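Local coordinates for uncharacterized protein (Acinetobacter baumannii, PDB 5D66), which is of unknown function but folds as a stack of ankyrin repeats, a scaffold that in other proteins commonly binds partner proteins, at residues E4-A12 with A31-V42. Residues are numbered along the deposited sequence; the frame is centred on the assembly and turned at random.
Sequences EYPLHMAAA and ARDETGSTALMV
Y5 and H8 both hold CG opposite their own carbonyl carbon (chi1 -69° and -64°), which carries the two rings from the start of helix 6-12 across to the loop at 31-38 and the start of helix 39-45. This is ankyrin-repeat packing, in which the loop 31-38 and helix 39-45 lie against helix 6-12. H8 belongs to the family's TPLH-like motif, here YPLH. Its imidazole is clasped between D33 and A39. A39 CB lies over one face, 4.2 Å from the H8 ring centroid, and D33 CB covers the opposite face, nearer the rim. The edge of the ring reaches the loop backbone. H8 NE2 donates a weak, bent hydrogen bond to S37 O (2.9 Å, 129°), and A31 O sits 3.0 Å from the same NE2. S37 O also accepts from D33 N, so this carbonyl ties the histidine to the base of the turn. Further out, D33 CA rests over the centre of the Y5 ring in a CH-pi contact. Beside the histidine the helices meet through small apolar groups: L7 CG and A11 CB touch A39 CB, and A12 CB touches V42 CG1 at 3.7 Å. The I22 side chain of helix 16-23 also packs on L7. Within the loop, D33 forms an Asx turn over the type I turn D33-G36. Its OD1 is gripped by three donors: T35 N and S37 N reach it from opposite sides of the carboxylate plane, tilted well out of it, while T35 OG1 meets the syn lone pair of D33 OD1 at 2.6 Å.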
loop_
_atom_site.group_PDB
_atom_site.type_symbol
_atom_site.label_atom_id
_atom_site.label_comp_id
_atom_site.label_asym_id
_atom_site.label_seq_id
_atom_site.Cartn_x
_atom_site.Cartn_y
_atom_site.Cartn_z
ATOM N N GLU A 4 0.735 17.540 -25.184
ATOM C CA GLU A 4 2.080 17.571 -24.654
ATOM C C GLU A 4 2.557 16.184 -24.194
ATOM O O GLU A 4 3.695 15.792 -24.467
ATOM C CB GLU A 4 2.156 18.590 -23.507
ATOM N N TYR A 5 1.686 15.438 -23.533
ATOM C CA TYR A 5 2.049 14.141 -22.905
ATOM C C TYR A 5 0.966 13.124 -23.250
ATOM O O TYR A 5 0.110 12.783 -22.427
ATOM C CB TYR A 5 2.196 14.399 -21.409
ATOM C CG TYR A 5 3.408 15.260 -21.102
ATOM C CD1 TYR A 5 4.705 14.813 -21.339
ATOM C CD2 TYR A 5 3.257 16.558 -20.643
ATOM C CE1 TYR A 5 5.804 15.606 -21.075
ATOM C CE2 TYR A 5 4.357 17.386 -20.384
ATOM C CZ TYR A 5 5.626 16.904 -20.585
ATOM O OH TYR A 5 6.731 17.651 -20.314
ATOM N N PRO A 6 0.973 12.629 -24.482
ATOM C CA PRO A 6 -0.131 11.794 -24.936
ATOM C C PRO A 6 -0.228 10.429 -24.249
ATOM O O PRO A 6 -1.324 9.874 -24.154
ATOM C CB PRO A 6 0.102 11.695 -26.444
ATOM C CG PRO A 6 1.508 11.919 -26.611
ATOM C CD PRO A 6 1.912 12.922 -25.566
ATOM N N LEU A 7 0.892 9.851 -23.820
ATOM C CA LEU A 7 0.839 8.571 -23.156
ATOM C C LEU A 7 0.076 8.671 -21.828
ATOM O O LEU A 7 -0.704 7.806 -21.473
ATOM C CB LEU A 7 2.222 8.008 -22.918
ATOM C CG LEU A 7 2.273 6.600 -22.332
ATOM C CD1 LEU A 7 1.661 5.551 -23.265
ATOM C CD2 LEU A 7 3.672 6.194 -21.969
ATOM N N HIS A 8 0.282 9.795 -21.141
ATOM C CA HIS A 8 -0.352 10.043 -19.859
ATOM C C HIS A 8 -1.866 10.158 -20.045
ATOM O O HIS A 8 -2.641 9.621 -19.248
ATOM C CB HIS A 8 0.209 11.279 -19.224
ATOM C CG HIS A 8 1.674 11.166 -18.893
ATOM N ND1 HIS A 8 2.647 11.173 -19.872
ATOM C CD2 HIS A 8 2.322 11.061 -17.696
ATOM C CE1 HIS A 8 3.813 11.052 -19.290
ATOM N NE2 HIS A 8 3.642 10.953 -17.981
HETATM N N MSE A 9 -2.292 10.875 -21.079
HETATM C CA MSE A 9 -3.733 11.013 -21.331
HETATM C C MSE A 9 -4.341 9.656 -21.682
HETATM O O MSE A 9 -5.432 9.280 -21.219
HETATM C CB MSE A 9 -4.003 12.002 -22.472
HETATM C CG MSE A 9 -5.545 12.205 -22.712
HETATM SE SE MSE A 9 -6.379 13.272 -21.243
HETATM C CE MSE A 9 -7.501 12.153 -20.261
ATOM N N ALA A 10 -3.639 8.889 -22.497
ATOM C CA ALA A 10 -4.123 7.554 -22.875
ATOM C C ALA A 10 -4.255 6.660 -21.628
ATOM O O ALA A 10 -5.238 5.949 -21.453
ATOM C CB ALA A 10 -3.238 6.928 -23.909
ATOM N N ALA A 11 -3.278 6.756 -20.750
ATOM C CA ALA A 11 -3.283 6.024 -19.481
ATOM C C ALA A 11 -4.439 6.444 -18.576
ATOM O O ALA A 11 -5.112 5.600 -17.996
ATOM C CB ALA A 11 -1.943 6.189 -18.777
ATOM N N ALA A 12 -4.695 7.739 -18.503
ATOM C CA ALA A 12 -5.819 8.235 -17.728
ATOM C C ALA A 12 -7.161 7.726 -18.262
ATOM O O ALA A 12 -8.105 7.516 -17.503
ATOM C CB ALA A 12 -5.841 9.745 -17.742
ATOM N N ALA A 31 8.539 8.535 -19.136
ATOM C CA ALA A 31 8.563 9.980 -19.333
ATOM C C ALA A 31 7.649 10.686 -18.336
ATOM O O ALA A 31 6.523 10.234 -18.101
ATOM C CB ALA A 31 8.089 10.308 -20.758
ATOM N N ARG A 32 8.100 11.780 -17.758
ATOM C CA ARG A 32 7.289 12.531 -16.805
ATOM C C ARG A 32 6.466 13.587 -17.514
ATOM O O ARG A 32 6.934 14.219 -18.454
ATOM C CB ARG A 32 8.139 13.167 -15.716
ATOM C CG ARG A 32 9.108 12.221 -15.026
ATOM C CD ARG A 32 8.434 10.957 -14.494
ATOM N NE ARG A 32 9.361 10.122 -13.789
ATOM C CZ ARG A 32 9.476 9.952 -12.472
ATOM N NH1 ARG A 32 8.623 10.515 -11.636
ATOM N NH2 ARG A 32 10.414 9.184 -11.969
ATOM N N ASP A 33 5.249 13.794 -16.999
ATOM C CA ASP A 33 4.409 14.906 -17.510
ATOM C C ASP A 33 4.832 16.193 -16.815
ATOM O O ASP A 33 5.883 16.288 -16.137
ATOM C CB ASP A 33 2.938 14.559 -17.389
ATOM C CG ASP A 33 2.409 14.431 -15.963
ATOM O OD1 ASP A 33 3.134 14.877 -15.038
ATOM O OD2 ASP A 33 1.283 13.954 -15.808
ATOM N N GLU A 34 4.036 17.234 -16.950
ATOM C CA GLU A 34 4.401 18.571 -16.438
ATOM C C GLU A 34 4.438 18.589 -14.888
ATOM O O GLU A 34 5.009 19.515 -14.321
ATOM C CB GLU A 34 3.477 19.641 -17.013
ATOM C CG GLU A 34 2.069 19.664 -16.453
ATOM C CD GLU A 34 1.127 18.598 -16.936
ATOM O OE1 GLU A 34 1.468 17.853 -17.869
ATOM O OE2 GLU A 34 0.015 18.558 -16.325
ATOM N N THR A 35 3.776 17.615 -14.258
ATOM C CA THR A 35 3.728 17.482 -12.815
ATOM C C THR A 35 4.825 16.591 -12.276
ATOM O O THR A 35 4.975 16.478 -11.049
ATOM C CB THR A 35 2.365 16.869 -12.306
ATOM O OG1 THR A 35 2.294 15.461 -12.603
ATOM C CG2 THR A 35 1.198 17.636 -12.887
ATOM N N GLY A 36 5.540 15.876 -13.155
ATOM C CA GLY A 36 6.527 14.931 -12.683
ATOM C C GLY A 36 6.008 13.504 -12.596
ATOM O O GLY A 36 6.677 12.644 -12.040
ATOM N N SER A 37 4.829 13.209 -13.114
ATOM C CA SER A 37 4.192 11.898 -12.974
ATOM C C SER A 37 4.478 10.997 -14.164
ATOM O O SER A 37 4.487 11.460 -15.296
ATOM C CB SER A 37 2.673 12.061 -12.828
ATOM O OG SER A 37 2.308 12.824 -11.705
ATOM N N THR A 38 4.674 9.725 -13.924
ATOM C CA THR A 38 4.721 8.746 -14.972
ATOM C C THR A 38 3.292 8.372 -15.434
ATOM O O THR A 38 2.319 8.495 -14.686
ATOM C CB THR A 38 5.477 7.477 -14.589
ATOM O OG1 THR A 38 4.693 6.776 -13.635
ATOM C CG2 THR A 38 6.859 7.738 -14.064
ATOM N N ALA A 39 3.202 7.789 -16.624
ATOM C CA ALA A 39 1.942 7.358 -17.143
ATOM C C ALA A 39 1.377 6.212 -16.288
ATOM O O ALA A 39 0.162 6.122 -16.058
ATOM C CB ALA A 39 2.022 6.984 -18.587
ATOM N N LEU A 40 2.253 5.315 -15.807
ATOM C CA LEU A 40 1.767 4.264 -14.922
ATOM C C LEU A 40 1.212 4.848 -13.613
ATOM O O LEU A 40 0.214 4.352 -13.104
ATOM C CB LEU A 40 2.883 3.256 -14.625
ATOM C CG LEU A 40 2.513 2.166 -13.602
ATOM C CD1 LEU A 40 1.326 1.326 -14.065
ATOM C CD2 LEU A 40 3.714 1.273 -13.295
HETATM N N MSE A 41 1.821 5.899 -13.070
HETATM C CA MSE A 41 1.264 6.543 -11.881
HETATM C C MSE A 41 -0.128 7.098 -12.183
HETATM O O MSE A 41 -1.067 6.903 -11.381
HETATM C CB MSE A 41 2.189 7.599 -11.368
HETATM C CG MSE A 41 1.777 8.089 -9.983
HETATM SE SE MSE A 41 1.917 6.758 -8.552
HETATM C CE MSE A 41 0.065 6.508 -8.109
ATOM N N VAL A 42 -0.309 7.742 -13.346
ATOM C CA VAL A 42 -1.614 8.250 -13.764
ATOM C C VAL A 42 -2.633 7.129 -13.844
ATOM O O VAL A 42 -3.759 7.227 -13.320
ATOM C CB VAL A 42 -1.489 9.009 -15.079
ATOM C CG1 VAL A 42 -2.847 9.378 -15.638
ATOM C CG2 VAL A 42 -0.627 10.263 -14.888
#